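Local coordinates for hypothetical protein HI1333 (PDB 1JO0) that probably binds RNA as a small single-domain protein of the CRM (CRS1–YhbY) family, although its precise cellular role is not established, at residues A[1-5]-A[84-88]; A[34-38]-A[66-70]; A[59-63]-A[77-82]. All coordinates share one frame; numbering follows the deposited sequence. Where two conformers were deposited one is given.

Overall arrangement
Contacts 1 and 3 bring the N-terminal segment and helix 56-70 onto one mixed four-stranded sheet, while contact 2 packs two helices together. Contact 1 closes a loop from 1-5 to the end of strand 81-85, with contacts 2 and 3 nested within it. Helix 56-70 serves both: its 59-63 turn meets the hairpin 73-85, while 66-70 packs on helix 31-44. Centres of contacts 1 and 2 lie about 14 Å apart, yet Arg86 NH2 forms a salt bridge with Glu38 OE2 at 3.0 Å. Contacts 2 and 3, about 13 Å apart between centres, meet where Ile66 packs on Leu82. A glycerol, probably from the crystallisation liquor, lies about 5 Å from the Ile63 side chain.

Contact 1 (A[1-5]-A[84-88]); sequences TTLST and LYRPS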
loop_
_atom_site.group_PDB
_atom_site.type_symbol
_atom_site.label_atom_id
_atom_site.label_comp_id
_atom_site.label_asym_id
_atom_site.label_seq_id
_atom_site.Cartn_x
_atom_site.Cartn_y
_atom_site.Cartn_z
ATOM N N THR A 1 10.906 2.657 -3.183
ATOM C CA THR A 1 11.078 2.904 -1.743
ATOM C C THR A 1 11.654 1.660 -1.078
ATOM O O THR A 1 11.021 0.619 -1.161
ATOM C CB THR A 1 9.750 3.238 -1.082
ATOM O OG1 THR A 1 9.156 4.377 -1.748
ATOM C CG2 THR A 1 9.923 3.605 0.378
ATOM N N THR A 2 12.825 1.764 -0.473
ATOM C CA THR A 2 13.495 0.616 0.114
ATOM C C THR A 2 13.522 0.829 1.617
ATOM O O THR A 2 14.090 1.814 2.081
ATOM C CB THR A 2 14.900 0.439 -0.477
ATOM O OG1 THR A 2 14.761 0.176 -1.890
ATOM C CG2 THR A 2 15.571 -0.721 0.219
ATOM N N LEU A 3 12.882 -0.095 2.331
ATOM C CA LEU A 3 12.745 -0.054 3.768
ATOM C C LEU A 3 13.637 -1.111 4.419
ATOM O O LEU A 3 13.746 -2.242 3.944
ATOM C CB LEU A 3 11.321 -0.337 4.151
ATOM C CG LEU A 3 10.274 0.658 3.680
ATOM C CD1 LEU A 3 8.880 0.223 4.030
ATOM C CD2 LEU A 3 10.543 2.046 4.298
ATOM N N SER A 4 14.256 -0.752 5.527
ATOM C CA SER A 4 14.984 -1.723 6.314
ATOM C C SER A 4 13.978 -2.704 6.946
ATOM O O SER A 4 12.793 -2.390 7.025
ATOM C CB SER A 4 15.764 -1.071 7.459
ATOM O OG SER A 4 14.895 -0.599 8.481
ATOM N N THR A 5 14.473 -3.814 7.432
ATOM C CA THR A 5 13.625 -4.757 8.156
ATOM C C THR A 5 12.898 -4.136 9.331
ATOM O O THR A 5 11.698 -4.306 9.536
ATOM C CB THR A 5 14.544 -5.903 8.658
ATOM O OG1 THR A 5 15.230 -6.438 7.527
ATOM C CG2 THR A 5 13.637 -6.919 9.308
ATOM N N LEU A 84 1.077 -0.609 2.070
ATOM C CA LEU A 84 2.050 0.080 1.228
ATOM C C LEU A 84 2.549 1.348 1.921
ATOM O O LEU A 84 1.781 1.942 2.699
ATOM C CB LEU A 84 1.455 0.449 -0.106
ATOM C CG LEU A 84 0.903 -0.662 -0.975
ATOM C CD1 LEU A 84 -0.042 -0.114 -2.025
ATOM C CD2 LEU A 84 2.054 -1.379 -1.624
ATOM N N TYR A 85 3.748 1.775 1.601
ATOM C CA TYR A 85 4.296 2.997 2.177
ATOM C C TYR A 85 5.107 3.777 1.170
ATOM O O TYR A 85 5.946 3.191 0.478
ATOM C CB TYR A 85 5.156 2.698 3.403
ATOM C CG TYR A 85 5.898 3.885 3.961
ATOM C CD1 TYR A 85 5.283 4.789 4.833
ATOM C CD2 TYR A 85 7.232 4.136 3.651
ATOM C CE1 TYR A 85 5.990 5.876 5.336
ATOM C CE2 TYR A 85 7.925 5.206 4.156
ATOM C CZ TYR A 85 7.308 6.079 5.001
ATOM O OH TYR A 85 7.996 7.143 5.517
ATOM N N ARG A 86 4.895 5.095 1.118
ATOM C CA ARG A 86 5.802 5.942 0.355
ATOM C C ARG A 86 6.038 7.241 1.145
ATOM O O ARG A 86 5.028 7.815 1.582
ATOM C CB ARG A 86 5.231 6.283 -1.001
ATOM C CG ARG A 86 6.202 6.956 -1.948
ATOM C CD ARG A 86 5.577 7.193 -3.299
ATOM N NE ARG A 86 4.533 8.195 -3.299
ATOM C CZ ARG A 86 3.628 8.369 -4.252
ATOM N NH1 ARG A 86 3.577 7.573 -5.322
ATOM N NH2 ARG A 86 2.750 9.359 -4.096
ATOM N N PRO A 87 7.268 7.671 1.328
ATOM C CA PRO A 87 7.492 8.877 2.125
ATOM C C PRO A 87 7.032 10.127 1.385
ATOM O O PRO A 87 7.092 10.198 0.170
ATOM C CB PRO A 87 9.010 8.863 2.336
ATOM C CG PRO A 87 9.538 8.147 1.130
ATOM C CD PRO A 87 8.516 7.085 0.833
ATOM N N SER A 88 6.619 11.111 2.198
ATOM C CA SER A 88 6.154 12.424 1.793
ATOM C C SER A 88 7.259 13.445 1.973
ATOM O O SER A 88 8.102 13.299 2.841
ATOM C CB SER A 88 4.941 12.867 2.680
ATOM O OG SER A 88 4.494 14.131 2.367
#
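Thr1 meets Tyr85, Arg86 and Pro87 where the N-terminal segment passes the end of strand 81-85, the second strand of the C-terminal beta hairpin in this CRM domain. Segment 1-5 has no regular structure up to Ser4 and no hydrogen bond joins it to 84-88, so the contact rests on van der Waals packing. The Thr1 side chain points toward segment 84-88, and Thr1 CG2, anti to the backbone N, meets the CD corner of Pro87 at 3.8 Å. The same methyl lies 4.0 Å from Tyr85 O. On the other branch, the Thr1 and Arg86 side chains cross at about a right angle, with Thr1 OG1 3.9 Å from Arg86 CG, but the hydrogen-bond partner of this hydroxyl is Lys71 O. Past that crossing the Arg86 chain bends at chi3 (69°) and leads away to Thr70 O and Glu38.

Leu3 brings an isobutyl group to the Tyr85 ring. Its chain runs at about a right angle to that of Tyr85, and the CD2 methyl approaches the ring obliquely, spanning one bond of it, with Leu3 CD2 4.0 Å from Tyr85 CD2 and 4.1 Å from Tyr85 CE2. Leu11 of helix 5-15 and Val75 of strand 73-78 touch both side chains, which places the pair between that helix and the sheet, on the face opposite the one where Leu84 packs on Ile66. Ser4 then takes the N-cap position of helix 5-15, just before Thr5, with Ser4 OG hydrogen-bonded to Gln7 N.

Contact 2 (A[34-38]-A[66-70]); sequences LAEIE and IVRET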
loop_
_atom_site.group_PDB
_atom_site.type_symbol
_atom_site.label_atom_id
_atom_site.label_comp_id
_atom_site.label_asym_id
_atom_site.label_seq_id
_atom_site.Cartn_x
_atom_site.Cartn_y
_atom_site.Cartn_z
ATOM N N LEU A 34 -5.937 3.760 -9.466
ATOM C CA LEU A 34 -4.541 4.198 -9.314
ATOM C C LEU A 34 -4.500 5.619 -8.784
ATOM O O LEU A 34 -3.648 5.906 -7.950
ATOM C CB LEU A 34 -3.820 4.092 -10.648
ATOM C CG LEU A 34 -2.388 4.631 -10.653
ATOM C CD1 LEU A 34 -1.567 3.851 -9.617
ATOM C CD2 LEU A 34 -1.823 4.595 -12.056
ATOM N N ALA A 35 -5.387 6.454 -9.293
ATOM C CA ALA A 35 -5.425 7.818 -8.749
ATOM C C ALA A 35 -5.795 7.826 -7.285
ATOM O O ALA A 35 -5.282 8.659 -6.526
ATOM C CB ALA A 35 -6.377 8.648 -9.613
ATOM N N GLU A 36 -6.665 6.955 -6.850
ATOM C CA GLU A 36 -7.065 6.880 -5.445
ATOM C C GLU A 36 -5.847 6.433 -4.636
ATOM O O GLU A 36 -5.628 6.973 -3.565
ATOM C CB GLU A 36 -8.214 5.928 -5.211
ATOM C CG GLU A 36 -9.620 6.323 -5.713
ATOM C CD GLU A 36 -10.546 5.151 -5.416
ATOM O OE1 GLU A 36 -11.092 4.509 -6.331
ATOM O OE2 GLU A 36 -10.714 4.859 -4.206
ATOM N N ILE A 37 -5.071 5.489 -5.150
ATOM C CA ILE A 37 -3.884 5.019 -4.417
ATOM C C ILE A 37 -2.868 6.136 -4.355
ATOM O O ILE A 37 -2.276 6.379 -3.282
ATOM C CB ILE A 37 -3.331 3.734 -5.045
ATOM C CG1 ILE A 37 -4.343 2.581 -4.874
ATOM C CG2 ILE A 37 -2.011 3.354 -4.436
ATOM C CD1 ILE A 37 -4.000 1.342 -5.690
ATOM N N GLU A 38 -2.626 6.838 -5.428
ATOM C CA GLU A 38 -1.699 7.976 -5.373
ATOM C C GLU A 38 -2.120 9.029 -4.357
ATOM O O GLU A 38 -1.319 9.520 -3.600
ATOM C CB GLU A 38 -1.655 8.674 -6.725
ATOM C CG GLU A 38 -0.669 8.077 -7.647
ATOM C CD GLU A 38 0.794 8.324 -7.257
ATOM O OE1 GLU A 38 1.597 7.457 -7.612
ATOM O OE2 GLU A 38 1.162 9.339 -6.640
ATOM N N ILE A 66 0.982 -1.792 -8.948
ATOM C CA ILE A 66 0.920 -0.698 -7.969
ATOM C C ILE A 66 2.349 -0.264 -7.657
ATOM O O ILE A 66 2.674 0.916 -7.654
ATOM C CB ILE A 66 0.129 -1.056 -6.702
ATOM C CG1 ILE A 66 -1.348 -1.333 -6.996
ATOM C CG2 ILE A 66 0.331 -0.003 -5.617
ATOM C CD1 ILE A 66 -2.141 -1.926 -5.890
ATOM N N VAL A 67 3.241 -1.200 -7.326
ATOM C CA VAL A 67 4.600 -0.820 -6.957
ATOM C C VAL A 67 5.273 -0.160 -8.136
ATOM O O VAL A 67 5.995 0.830 -7.990
ATOM C CB VAL A 67 5.353 -2.072 -6.471
ATOM C CG1 VAL A 67 6.830 -1.817 -6.381
ATOM C CG2 VAL A 67 4.768 -2.516 -5.112
ATOM N N ARG A 68 5.110 -0.656 -9.355
ATOM C CA ARG A 68 5.753 -0.059 -10.512
ATOM C C ARG A 68 5.313 1.376 -10.705
ATOM O O ARG A 68 6.111 2.255 -10.937
ATOM C CB ARG A 68 5.390 -0.840 -11.779
ATOM C CG ARG A 68 6.108 -0.319 -13.016
ATOM C CD ARG A 68 5.855 -1.181 -14.242
ATOM N NE ARG A 68 6.375 -0.552 -15.456
ATOM C CZ ARG A 68 5.715 -0.021 -16.460
ATOM N NH1 ARG A 68 4.393 0.014 -16.524
ATOM N NH2 ARG A 68 6.399 0.499 -17.470
ATOM N N GLU A 69 4.012 1.619 -10.642
ATOM C CA GLU A 69 3.472 2.950 -10.932
ATOM C C GLU A 69 3.736 3.964 -9.830
ATOM O O GLU A 69 3.992 5.145 -10.150
ATOM C CB GLU A 69 1.953 2.814 -11.098
ATOM C CG GLU A 69 1.542 1.934 -12.278
ATOM C CD GLU A 69 1.591 2.779 -13.537
ATOM O OE1 GLU A 69 2.299 3.794 -13.604
ATOM O OE2 GLU A 69 0.924 2.323 -14.465
ATOM N N THR A 70 3.661 3.505 -8.598
ATOM C CA THR A 70 3.697 4.435 -7.464
ATOM C C THR A 70 5.058 4.528 -6.774
ATOM O O THR A 70 5.310 5.490 -6.047
ATOM C CB THR A 70 2.699 4.054 -6.368
ATOM O OG1 THR A 70 3.090 2.818 -5.724
ATOM C CG2 THR A 70 1.257 3.950 -6.851
HETATM O O HOH W 1 1.190 6.398 -9.779
#
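A chi1 of 175° swings the Leu34 CG away from the backbone N and sends CD1 toward helix 56-70, where it lies 4.0 Å from both Glu69 CB and Thr70 CG2. Glu38, folded back at chi2 (-70°), slides past Thr70 in the opposite direction and brings OE1 to 3.6 Å from Thr70 CG2. The two short helical segments run at a crossing angle of -64° with their axes 11.0 Å apart. Deeper in the interface, Ile37 and Ile66 cross at about a right angle, with Ile37 CD1 3.8 Å from Ile66 CD1; Leu29 touches both, and the Ile66 side chain also reaches strand 81-85. Thr70 turns OG1 back onto its own helix, donating to Ile66 O at 2.7 Å from above the carbonyl plane, and this leaves CG2 against helix 31-44; that oxygen also accepts from Thr70 N. No direct hydrogen bond joins 34-38 to 66-70. The Glu38 carboxylate instead finds its strong partner in Arg86, which also bonds Thr70 O. One guanidinium group therefore spans the two helices, and its positive charge probably stabilises Glu38 as the carboxylate beside a largely apolar interface.

Contact 3 (A[59-63]-A[77-82]); sequences KQLII and TIGHIL
Lys59 and Thr77 point their side chains at each other, tip to tip, between helix 56-70 and the C-terminal hairpin, with Lys59 NZ 3.4 Å from Thr77 CG2. The lysine chain leaves the helix extended, CG anti to the backbone N, and then bends at chi3 (73°), which turns the ammonium group onto Gly79 O. That hydrogen bond is 2.8 Å long from Lys59 NZ to Gly79 O and lies in the carbonyl plane, with a C=O···N angle of 150°. It is the one hydrogen bond between the segments, and it joins a helical side chain directly to the backbone of the turn.

One helical turn further on, Ile63 is also directed at the sheet and meets two residues. Its CD1 comes end-on to Thr77 OG1 at 3.9 Å. Against Leu82 it is set obliquely, and Ile63 CG1 lies 3.6 Å from Leu82 CD2 in the conformer described; Leu82 was modelled in two, so the detail of this fit is less certain. Ile62 flanks the leucine more loosely, its CG2 4.4 Å from Leu82 CD1, and both touch Val51 of the adjoining strand 46-51. Thr77 and Leu82 thus face the helix, whereas Ile78 and Ile81 turn to the other side of the sheet.

Ile78 and Ile81 exchange two backbone hydrogen bonds around a type II' turn, in which Gly79 takes the positive phi of the first corner position. A helix laid over a tight two-residue beta hairpin in this way forms the C-terminal alpha-beta-beta unit of the CRM fold.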
loop_
_atom_site.group_PDB
_atom_site.type_symbol
_atom_site.label_atom_id
_atom_site.label_comp_id
_atom_site.label_asym_id
_atom_site.label_seq_id
_atom_site.Cartn_x
_atom_site.Cartn_y
_atom_site.Cartn_z
ATOM N N LYS A 59 -3.637 -11.286 -7.586
ATOM C CA LYS A 59 -3.177 -10.349 -6.593
ATOM C C LYS A 59 -1.738 -9.933 -6.904
ATOM O O LYS A 59 -1.403 -8.761 -6.756
ATOM C CB LYS A 59 -3.305 -10.931 -5.225
ATOM C CG LYS A 59 -2.846 -9.970 -4.120
ATOM C CD LYS A 59 -3.389 -10.517 -2.796
ATOM C CE LYS A 59 -2.573 -11.749 -2.462
ATOM N NZ LYS A 59 -2.534 -12.080 -1.008
ATOM N N GLN A 60 -0.921 -10.891 -7.352
ATOM C CA GLN A 60 0.450 -10.547 -7.643
ATOM C C GLN A 60 0.546 -9.556 -8.794
ATOM O O GLN A 60 1.369 -8.638 -8.763
ATOM C CB GLN A 60 1.286 -11.814 -7.957
ATOM C CG GLN A 60 2.770 -11.516 -7.952
ATOM C CD GLN A 60 3.236 -11.123 -6.558
ATOM O OE1 GLN A 60 3.093 -11.907 -5.625
ATOM N NE2 GLN A 60 3.797 -9.920 -6.419
ATOM N N LEU A 61 -0.260 -9.730 -9.846
ATOM C CA LEU A 61 -0.317 -8.759 -10.947
ATOM C C LEU A 61 -0.608 -7.353 -10.421
ATOM O O LEU A 61 0.056 -6.403 -10.797
ATOM C CB LEU A 61 -1.395 -9.196 -11.940
ATOM C CG LEU A 61 -1.295 -10.321 -12.889
ATOM C CD1 LEU A 61 -2.593 -10.523 -13.670
ATOM C CD2 LEU A 61 -0.197 -10.118 -13.947
ATOM N N ILE A 62 -1.628 -7.281 -9.575
ATOM C CA ILE A 62 -2.020 -6.008 -8.975
ATOM C C ILE A 62 -0.904 -5.422 -8.148
ATOM O O ILE A 62 -0.617 -4.226 -8.315
ATOM C CB ILE A 62 -3.311 -6.186 -8.154
ATOM C CG1 ILE A 62 -4.513 -6.476 -9.048
ATOM C CG2 ILE A 62 -3.552 -4.982 -7.269
ATOM C CD1 ILE A 62 -5.731 -7.072 -8.390
ATOM N N ILE A 63 -0.282 -6.172 -7.257
ATOM C CA ILE A 63 0.803 -5.684 -6.436
ATOM C C ILE A 63 1.902 -5.128 -7.322
ATOM O O ILE A 63 2.456 -4.031 -7.108
ATOM C CB ILE A 63 1.394 -6.803 -5.531
ATOM C CG1 ILE A 63 0.453 -7.222 -4.428
ATOM C CG2 ILE A 63 2.768 -6.397 -4.989
ATOM C CD1 ILE A 63 0.771 -8.463 -3.645
ATOM N N THR A 77 1.652 -8.144 2.783
ATOM C CA THR A 77 0.579 -8.718 2.043
ATOM C C THR A 77 -0.035 -9.830 2.908
ATOM O O THR A 77 0.706 -10.734 3.239
ATOM C CB THR A 77 1.104 -9.493 0.816
ATOM O OG1 THR A 77 1.922 -8.628 0.042
ATOM C CG2 THR A 77 -0.095 -10.008 0.033
ATOM N N ILE A 78 -1.265 -9.727 3.318
ATOM C CA ILE A 78 -1.868 -10.784 4.115
ATOM C C ILE A 78 -3.314 -10.842 3.676
ATOM O O ILE A 78 -4.043 -9.853 3.778
ATOM C CB ILE A 78 -1.790 -10.521 5.631
ATOM C CG1 ILE A 78 -2.447 -9.191 5.974
ATOM C CG2 ILE A 78 -0.355 -10.650 6.086
ATOM C CD1 ILE A 78 -2.258 -8.590 7.335
ATOM N N GLY A 79 -3.640 -12.013 3.146
ATOM C CA GLY A 79 -5.010 -12.185 2.716
ATOM C C GLY A 79 -5.282 -11.166 1.630
ATOM O O GLY A 79 -4.574 -11.066 0.643
ATOM N N HIS A 80 -6.347 -10.403 1.874
ATOM C CA HIS A 80 -6.855 -9.526 0.861
ATOM C C HIS A 80 -6.386 -8.093 1.062
ATOM O O HIS A 80 -6.883 -7.206 0.355
ATOM C CB HIS A 80 -8.396 -9.612 0.830
ATOM C CG HIS A 80 -9.060 -9.197 2.099
ATOM N ND1 HIS A 80 -8.671 -9.654 3.343
ATOM C CD2 HIS A 80 -10.089 -8.361 2.335
ATOM C CE1 HIS A 80 -9.439 -9.123 4.286
ATOM N NE2 HIS A 80 -10.313 -8.326 3.695
ATOM N N ILE A 81 -5.425 -7.856 1.936
ATOM C CA ILE A 81 -4.987 -6.509 2.257
ATOM C C ILE A 81 -3.530 -6.357 1.831
ATOM O O ILE A 81 -2.652 -7.184 2.137
ATOM C CB ILE A 81 -5.071 -6.207 3.765
ATOM C CG1 ILE A 81 -6.494 -6.322 4.305
ATOM C CG2 ILE A 81 -4.444 -4.877 4.140
ATOM C CD1 ILE A 81 -7.401 -5.237 3.782
ATOM N N LEU A 82 -3.280 -5.287 1.131
ATOM C CA LEU A 82 -1.945 -4.829 0.796
ATOM C C LEU A 82 -1.598 -3.593 1.616
ATOM O O LEU A 82 -2.302 -2.599 1.512
ATOM C CB LEU A 82 -1.851 -4.395 -0.659
ATOM C CG LEU A 82 -2.327 -5.347 -1.761
ATOM C CD1 LEU A 82 -2.064 -4.703 -3.111
ATOM C CD2 LEU A 82 -1.672 -6.695 -1.595
#